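Local coordinates for protein acetyltransferase-like, GNAT family (Bacteroides thetaiotaomicron, PDB 3EY5) that probably transfers an acetyl group to an amine nitrogen, as a GNAT-family N-acetyltransferase, at residues W68-E77 against I168-Y177. Residues are numbered along the deposited sequence; the frame is centred on the assembly and turned at random. Where two conformers were deposited one is given.
Sequences WDFDEFYYVE and IRHKLHTIVY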
ATOM      1  N   TRP A  68       1.418   4.605   5.630  1.00 18.33           N
ATOM      2  CA  TRP A  68       2.112   5.154   6.762  1.00 18.49           C
ATOM      3  C   TRP A  68       2.750   6.481   6.381  1.00 19.01           C
ATOM      4  O   TRP A  68       3.305   6.659   5.283  1.00 17.47           O
ATOM      5  CB  TRP A  68       3.213   4.220   7.212  1.00 18.58           C
ATOM      6  CG  TRP A  68       2.735   2.901   7.652  1.00 19.05           C
ATOM      7  CD1 TRP A  68       2.265   1.890   6.843  1.00 16.86           C
ATOM      8  CD2 TRP A  68       2.677   2.411   8.996  1.00 18.01           C
ATOM      9  NE1 TRP A  68       1.912   0.818   7.594  1.00 19.00           N
ATOM     10  CE2 TRP A  68       2.154   1.100   8.926  1.00 19.87           C
ATOM     11  CE3 TRP A  68       2.993   2.963  10.259  1.00 21.42           C
ATOM     12  CZ2 TRP A  68       1.974   0.303  10.060  1.00 19.60           C
ATOM     13  CZ3 TRP A  68       2.801   2.173  11.406  1.00 20.90           C
ATOM     14  CH2 TRP A  68       2.298   0.860  11.296  1.00 21.24           C
ATOM     15  N   ASP A  69       2.705   7.376   7.355  1.00 20.53           N
ATOM     16  CA  ASP A  69       3.311   8.687   7.296  1.00 22.83           C
ATOM     17  C   ASP A  69       4.673   8.602   8.022  1.00 23.59           C
ATOM     18  O   ASP A  69       4.712   8.341   9.220  1.00 23.45           O
ATOM     19  CB  ASP A  69       2.334   9.639   7.983  1.00 23.54           C
ATOM     20  CG  ASP A  69       2.920  11.028   8.254  1.00 29.39           C
ATOM     21  OD1 ASP A  69       3.925  11.443   7.594  1.00 33.09           O
ATOM     22  OD2 ASP A  69       2.344  11.724   9.140  1.00 33.36           O
ATOM     23  N   PHE A  70       5.776   8.804   7.295  1.00 25.20           N
ATOM     24  CA  PHE A  70       7.141   8.790   7.857  1.00 27.28           C
ATOM     25  C   PHE A  70       7.875  10.125   7.691  1.00 28.77           C
ATOM     26  O   PHE A  70       9.099  10.156   7.524  1.00 29.67           O
ATOM     27  CB  PHE A  70       8.018   7.696   7.224  1.00 27.59           C
ATOM     28  CG  PHE A  70       7.635   6.297   7.598  1.00 29.13           C
ATOM     29  CD1 PHE A  70       7.026   5.462   6.674  1.00 31.76           C
ATOM     30  CD2 PHE A  70       7.894   5.797   8.872  1.00 32.63           C
ATOM     31  CE1 PHE A  70       6.687   4.150   7.014  1.00 30.66           C
ATOM     32  CE2 PHE A  70       7.540   4.492   9.215  1.00 32.92           C
ATOM     33  CZ  PHE A  70       6.929   3.675   8.276  1.00 32.63           C
ATOM     34  N   ASP A  71       7.131  11.230   7.737  1.00 29.88           N
ATOM     35  CA  ASP A  71       7.690  12.603   7.758  1.00 30.33           C
ATOM     36  C   ASP A  71       8.446  12.963   6.488  0.50 29.62           C
ATOM     37  O   ASP A  71       8.158  13.974   5.881  0.50 30.25           O
ATOM     38  CB  ASP A  71       8.569  12.881   8.993  1.00 31.93           C
ATOM     39  CG  ASP A  71       8.030  12.242  10.257  1.00 36.26           C
ATOM     40  OD1 ASP A  71       6.943  12.657  10.723  1.00 39.78           O
ATOM     41  OD2 ASP A  71       8.713  11.323  10.778  1.00 41.94           O
ATOM     42  N   GLU A  72       9.420  12.154   6.093  0.50 28.39           N
ATOM     43  CA  GLU A  72      10.100  12.373   4.822  0.50 27.38           C
ATOM     44  C   GLU A  72       9.296  11.861   3.625  0.50 26.15           C
ATOM     45  O   GLU A  72       9.381  12.437   2.543  0.50 26.13           O
ATOM     46  CB  GLU A  72      11.481  11.706   4.813  0.50 27.70           C
ATOM     47  CG  GLU A  72      12.413  12.191   5.905  0.50 30.26           C
ATOM     48  CD  GLU A  72      12.528  11.217   7.063  0.50 32.94           C
ATOM     49  OE1 GLU A  72      11.843  10.165   7.041  0.50 32.74           O
ATOM     50  OE2 GLU A  72      13.322  11.500   7.989  0.50 35.11           O
ATOM     51  N   PHE A  73       8.539  10.778   3.827  1.00 24.42           N
ATOM     52  CA  PHE A  73       7.867  10.032   2.737  1.00 21.84           C
ATOM     53  C   PHE A  73       6.671   9.290   3.310  1.00 19.61           C
ATOM     54  O   PHE A  73       6.559   9.151   4.553  1.00 17.29           O
ATOM     55  CB  PHE A  73       8.805   9.014   2.064  1.00 20.74           C
ATOM     56  CG  PHE A  73       9.259   7.918   2.987  1.00 21.13           C
ATOM     57  CD1 PHE A  73       8.661   6.665   2.958  1.00 21.42           C
ATOM     58  CD2 PHE A  73      10.296   8.124   3.863  1.00 21.98           C
ATOM     59  CE1 PHE A  73       9.073   5.659   3.815  1.00 22.89           C
ATOM     60  CE2 PHE A  73      10.705   7.112   4.747  1.00 22.24           C
ATOM     61  CZ  PHE A  73      10.101   5.883   4.716  1.00 22.34           C
ATOM     62  N   TYR A  74       5.825   8.792   2.387  1.00 16.63           N
ATOM     63  CA  TYR A  74       4.700   7.930   2.667  1.00 14.68           C
ATOM     64  C   TYR A  74       4.926   6.505   2.108  1.00 15.19           C
ATOM     65  O   TYR A  74       5.443   6.327   0.978  1.00 13.11           O
ATOM     66  CB  TYR A  74       3.430   8.500   2.014  1.00 14.71           C
ATOM     67  CG  TYR A  74       2.996   9.862   2.517  1.00 14.53           C
ATOM     68  CD1 TYR A  74       2.507  10.035   3.813  1.00 14.51           C
ATOM     69  CD2 TYR A  74       3.063  10.972   1.687  1.00 16.88           C
ATOM     70  CE1 TYR A  74       2.100  11.314   4.278  1.00 15.21           C
ATOM     71  CE2 TYR A  74       2.650  12.251   2.123  1.00 17.60           C
ATOM     72  CZ  TYR A  74       2.171  12.407   3.412  1.00 16.92           C
ATOM     73  OH  TYR A  74       1.790  13.662   3.815  1.00 17.07           O
ATOM     74  N   TYR A  75       4.512   5.509   2.898  1.00 13.77           N
ATOM     75  CA  TYR A  75       4.621   4.104   2.499  1.00 15.23           C
ATOM     76  C   TYR A  75       3.234   3.533   2.309  1.00 15.26           C
ATOM     77  O   TYR A  75       2.418   3.562   3.255  1.00 14.80           O
ATOM     78  CB  TYR A  75       5.337   3.273   3.567  1.00 14.06           C
ATOM     79  CG  TYR A  75       5.310   1.805   3.247  1.00 16.74           C
ATOM     80  CD1 TYR A  75       5.916   1.315   2.072  1.00 16.76           C
ATOM     81  CD2 TYR A  75       4.663   0.895   4.091  1.00 19.83           C
ATOM     82  CE1 TYR A  75       5.880  -0.030   1.761  1.00 19.14           C
ATOM     83  CE2 TYR A  75       4.635  -0.472   3.788  1.00 19.35           C
ATOM     84  CZ  TYR A  75       5.237  -0.909   2.608  1.00 21.09           C
ATOM     85  OH  TYR A  75       5.255  -2.252   2.286  1.00 25.82           O
ATOM     86  N   VAL A  76       2.945   3.059   1.098  1.00 16.24           N
ATOM     87  CA  VAL A  76       1.635   2.491   0.826  1.00 17.17           C
ATOM     88  C   VAL A  76       1.655   0.992   1.198  1.00 18.44           C
ATOM     89  O   VAL A  76       2.400   0.177   0.595  1.00 19.19           O
ATOM     90  CB  VAL A  76       1.149   2.732  -0.636  1.00 17.25           C
ATOM     91  CG1 VAL A  76      -0.097   1.905  -0.895  1.00 18.68           C
ATOM     92  CG2 VAL A  76       0.855   4.250  -0.879  1.00 14.45           C
ATOM     93  N   GLU A  77       0.881   0.628   2.216  1.00 18.04           N
ATOM     94  CA  GLU A  77       0.907  -0.764   2.677  1.00 18.54           C
ATOM     95  C   GLU A  77      -0.041  -1.628   1.828  1.00 18.36           C
ATOM     96  O   GLU A  77       0.404  -2.567   1.149  1.00 19.46           O
ATOM     97  CB  GLU A  77       0.613  -0.858   4.186  1.00 18.85           C
ATOM     98  CG  GLU A  77       1.264  -2.056   4.853  1.00 21.02           C
ATOM     99  CD  GLU A  77       0.765  -2.301   6.272  1.00 23.94           C
ATOM    100  OE1 GLU A  77       0.301  -1.354   6.910  1.00 27.04           O
ATOM    101  OE2 GLU A  77       0.821  -3.447   6.756  1.00 28.06           O
ATOM    102  N   ILE A 168      15.286   3.856   4.094  1.00 20.45           N
ATOM    103  CA  ILE A 168      13.861   3.543   3.940  1.00 20.84           C
ATOM    104  C   ILE A 168      13.578   2.083   4.327  1.00 21.28           C
ATOM    105  O   ILE A 168      12.626   1.808   5.078  1.00 21.03           O
ATOM    106  CB  ILE A 168      13.369   3.842   2.547  1.00 20.76           C
ATOM    107  CG1 ILE A 168      13.303   5.370   2.365  1.00 22.31           C
ATOM    108  CG2 ILE A 168      12.026   3.171   2.298  1.00 21.23           C
ATOM    109  CD1 ILE A 168      13.300   5.776   0.907  1.00 21.40           C
ATOM    110  N   ARG A 169      14.412   1.165   3.844  1.00 21.11           N
ATOM    111  CA  ARG A 169      14.273  -0.253   4.188  1.00 22.17           C
ATOM    112  C   ARG A 169      14.233  -0.421   5.676  1.00 21.62           C
ATOM    113  O   ARG A 169      13.390  -1.142   6.205  1.00 21.50           O
ATOM    114  CB  ARG A 169      15.461  -1.045   3.652  1.00 22.88           C
ATOM    115  CG  ARG A 169      15.319  -2.537   3.869  1.00 27.31           C
ATOM    116  CD  ARG A 169      16.559  -3.236   3.370  1.00 32.48           C
ATOM    117  NE  ARG A 169      17.335  -3.837   4.446  1.00 38.68           N
ATOM    118  CZ  ARG A 169      18.210  -3.190   5.218  1.00 42.97           C
ATOM    119  NH1 ARG A 169      18.855  -3.862   6.157  1.00 43.09           N
ATOM    120  NH2 ARG A 169      18.436  -1.878   5.079  1.00 43.52           N
ATOM    121  N   HIS A 170      15.156   0.250   6.354  1.00 21.47           N
ATOM    122  CA  HIS A 170      15.242   0.152   7.786  1.00 22.64           C
ATOM    123  C   HIS A 170      13.931   0.646   8.448  1.00 21.97           C
ATOM    124  O   HIS A 170      13.354  -0.051   9.272  1.00 23.04           O
ATOM    125  CB  HIS A 170      16.510   0.865   8.338  1.00 22.51           C
ATOM    126  CG  HIS A 170      16.634   0.766   9.829  1.00 25.07           C
ATOM    127  ND1 HIS A 170      17.038  -0.392  10.467  1.00 27.86           N
ATOM    128  CD2 HIS A 170      16.349   1.653  10.813  1.00 26.38           C
ATOM    129  CE1 HIS A 170      17.023  -0.204  11.775  1.00 26.44           C
ATOM    130  NE2 HIS A 170      16.607   1.028  12.014  1.00 26.99           N
ATOM    131  N   LYS A 171      13.462   1.826   8.074  1.00 21.23           N
ATOM    132  CA  LYS A 171      12.161   2.335   8.531  1.00 21.62           C
ATOM    133  C   LYS A 171      10.982   1.372   8.318  1.00 20.48           C
ATOM    134  O   LYS A 171      10.156   1.200   9.213  1.00 19.91           O
ATOM    135  CB  LYS A 171      11.837   3.684   7.849  1.00 22.63           C
ATOM    136  CG  LYS A 171      12.841   4.787   8.159  1.00 26.19           C
ATOM    137  CD  LYS A 171      12.398   6.153   7.603  1.00 32.47           C
ATOM    138  CE  LYS A 171      13.526   7.212   7.637  1.00 34.94           C
ATOM    139  NZ  LYS A 171      14.395   7.247   6.383  1.00 37.95           N
ATOM    140  N   LEU A 172      10.910   0.765   7.129  1.00 18.91           N
ATOM    141  CA  LEU A 172       9.868  -0.203   6.798  1.00 19.84           C
ATOM    142  C   LEU A 172       9.918  -1.461   7.674  1.00 20.11           C
ATOM    143  O   LEU A 172       8.880  -1.895   8.231  1.00 20.26           O
ATOM    144  CB  LEU A 172       9.964  -0.634   5.310  1.00 19.03           C
ATOM    145  CG  LEU A 172       9.832   0.476   4.249  1.00 22.72           C
ATOM    146  CD1 LEU A 172       9.810  -0.123   2.839  1.00 21.56           C
ATOM    147  CD2 LEU A 172       8.605   1.314   4.466  1.00 19.54           C
ATOM    148  N   HIS A 173      11.106  -2.069   7.761  1.00 19.47           N
ATOM    149  CA  HIS A 173      11.249  -3.319   8.495  1.00 20.30           C
ATOM    150  C   HIS A 173      10.927  -3.166   9.980  1.00 20.71           C
ATOM    151  O   HIS A 173      10.334  -4.040  10.594  1.00 20.43           O
ATOM    152  CB  HIS A 173      12.652  -3.862   8.320  1.00 19.79           C
ATOM    153  CG  HIS A 173      12.870  -4.480   6.982  1.00 20.87           C
ATOM    154  ND1 HIS A 173      13.856  -5.407   6.741  1.00 22.02           N
ATOM    155  CD2 HIS A 173      12.190  -4.335   5.815  1.00 23.51           C
ATOM    156  CE1 HIS A 173      13.800  -5.793   5.475  1.00 24.84           C
ATOM    157  NE2 HIS A 173      12.791  -5.162   4.892  1.00 28.17           N
ATOM    158  N   THR A 174      11.321  -2.057  10.561  1.00 20.80           N
ATOM    159  CA  THR A 174      11.168  -1.957  12.000  1.00 21.32           C
ATOM    160  C   THR A 174       9.759  -1.488  12.349  1.00 22.23           C
ATOM    161  O   THR A 174       9.112  -2.107  13.199  1.00 22.46           O
ATOM    162  CB  THR A 174      12.243  -1.086  12.629  1.00 21.22           C
ATOM    163  OG1 THR A 174      12.314   0.146  11.919  1.00 23.71           O
ATOM    164  CG2 THR A 174      13.613  -1.749  12.507  1.00 22.27           C
ATOM    165  N   ILE A 175       9.264  -0.458  11.656  1.00 21.94           N
ATOM    166  CA  ILE A 175       7.991   0.173  12.012  1.00 22.15           C
ATOM    167  C   ILE A 175       6.776  -0.527  11.449  1.00 22.68           C
ATOM    168  O   ILE A 175       5.767  -0.680  12.137  1.00 21.74           O
ATOM    169  CB  ILE A 175       7.956   1.651  11.619  1.00 22.67           C
ATOM    170  CG1 ILE A 175       9.076   2.372  12.376  1.00 23.47           C
ATOM    171  CG2 ILE A 175       6.587   2.266  12.018  1.00 23.85           C
ATOM    172  CD1 ILE A 175       9.801   3.413  11.590  1.00 28.87           C
ATOM    173  N   VAL A 176       6.854  -0.958  10.197  1.00 22.67           N
ATOM    174  CA  VAL A 176       5.673  -1.552   9.610  1.00 23.73           C
ATOM    175  C   VAL A 176       5.582  -3.051   9.930  1.00 23.46           C
ATOM    176  O   VAL A 176       4.506  -3.592  10.199  1.00 23.37           O
ATOM    177  CB  VAL A 176       5.602  -1.255   8.102  1.00 23.17           C
ATOM    178  CG1 VAL A 176       4.495  -2.054   7.450  1.00 23.68           C
ATOM    179  CG2 VAL A 176       5.397   0.256   7.892  1.00 23.78           C
ATOM    180  N   TYR A 177       6.726  -3.703   9.887  1.00 24.04           N
ATOM    181  CA  TYR A 177       6.792  -5.161   9.942  1.00 24.90           C
ATOM    182  C   TYR A 177       7.255  -5.698  11.289  1.00 25.66           C
ATOM    183  O   TYR A 177       7.181  -6.910  11.525  1.00 25.45           O
ATOM    184  CB  TYR A 177       7.617  -5.694   8.766  1.00 24.23           C
ATOM    185  CG  TYR A 177       6.919  -5.354   7.462  1.00 23.26           C
ATOM    186  CD1 TYR A 177       7.349  -4.303   6.684  1.00 25.66           C
ATOM    187  CD2 TYR A 177       5.817  -6.082   7.025  1.00 21.56           C
ATOM    188  CE1 TYR A 177       6.719  -3.974   5.495  1.00 23.12           C
ATOM    189  CE2 TYR A 177       5.148  -5.749   5.853  1.00 20.93           C
ATOM    190  CZ  TYR A 177       5.616  -4.685   5.090  1.00 25.02           C
ATOM    191  OH  TYR A 177       4.999  -4.321   3.905  1.00 24.97           O
TER
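Strand 74-77, which holds Tyr75, passes helix 168-176, which holds Leu172, with their axes 10.9 Å apart and inclined by 52°. Residues 68-77 form the tip of the hairpin between strands 60-69 and 74-81 in the sheet of a GNAT fold, and the C-terminal helix packs on it through an aromatic layer. Val176 CG2 sits almost squarely over the five-membered ring of Trp68, a CH-pi contact 3.4 Å from the centroid. With CG anti to the carbonyl carbon (chi1 -62°), the indole lies under Val176 and its NE1 reaches Glu77 OE1 at 2.8 Å. Glu77 OE2 also forms a salt bridge with Arg35 and a hydrogen bond with Tyr142 OH. A leucine replacing Trp68 would probably leave Val176 CG2 without its flat bed and Glu77 OE1 without the indole N-H. Phe70 turns its ring edge to Val176 CG2, while its CE2 meets Ile175 CD1 at 3.5 Å. The Phe73 ring is sandwiched between Phe70 CB and Ile168 CG1, and Lys171 CD touches its edge. Leu172 CD2 covers one face of Tyr75, 3.8 Å from the centroid. At the far end of that ring, Tyr75 OH and Tyr177 OH share a hydrogen bond of 2.6 Å, each oxygen near the plane of the other's ring.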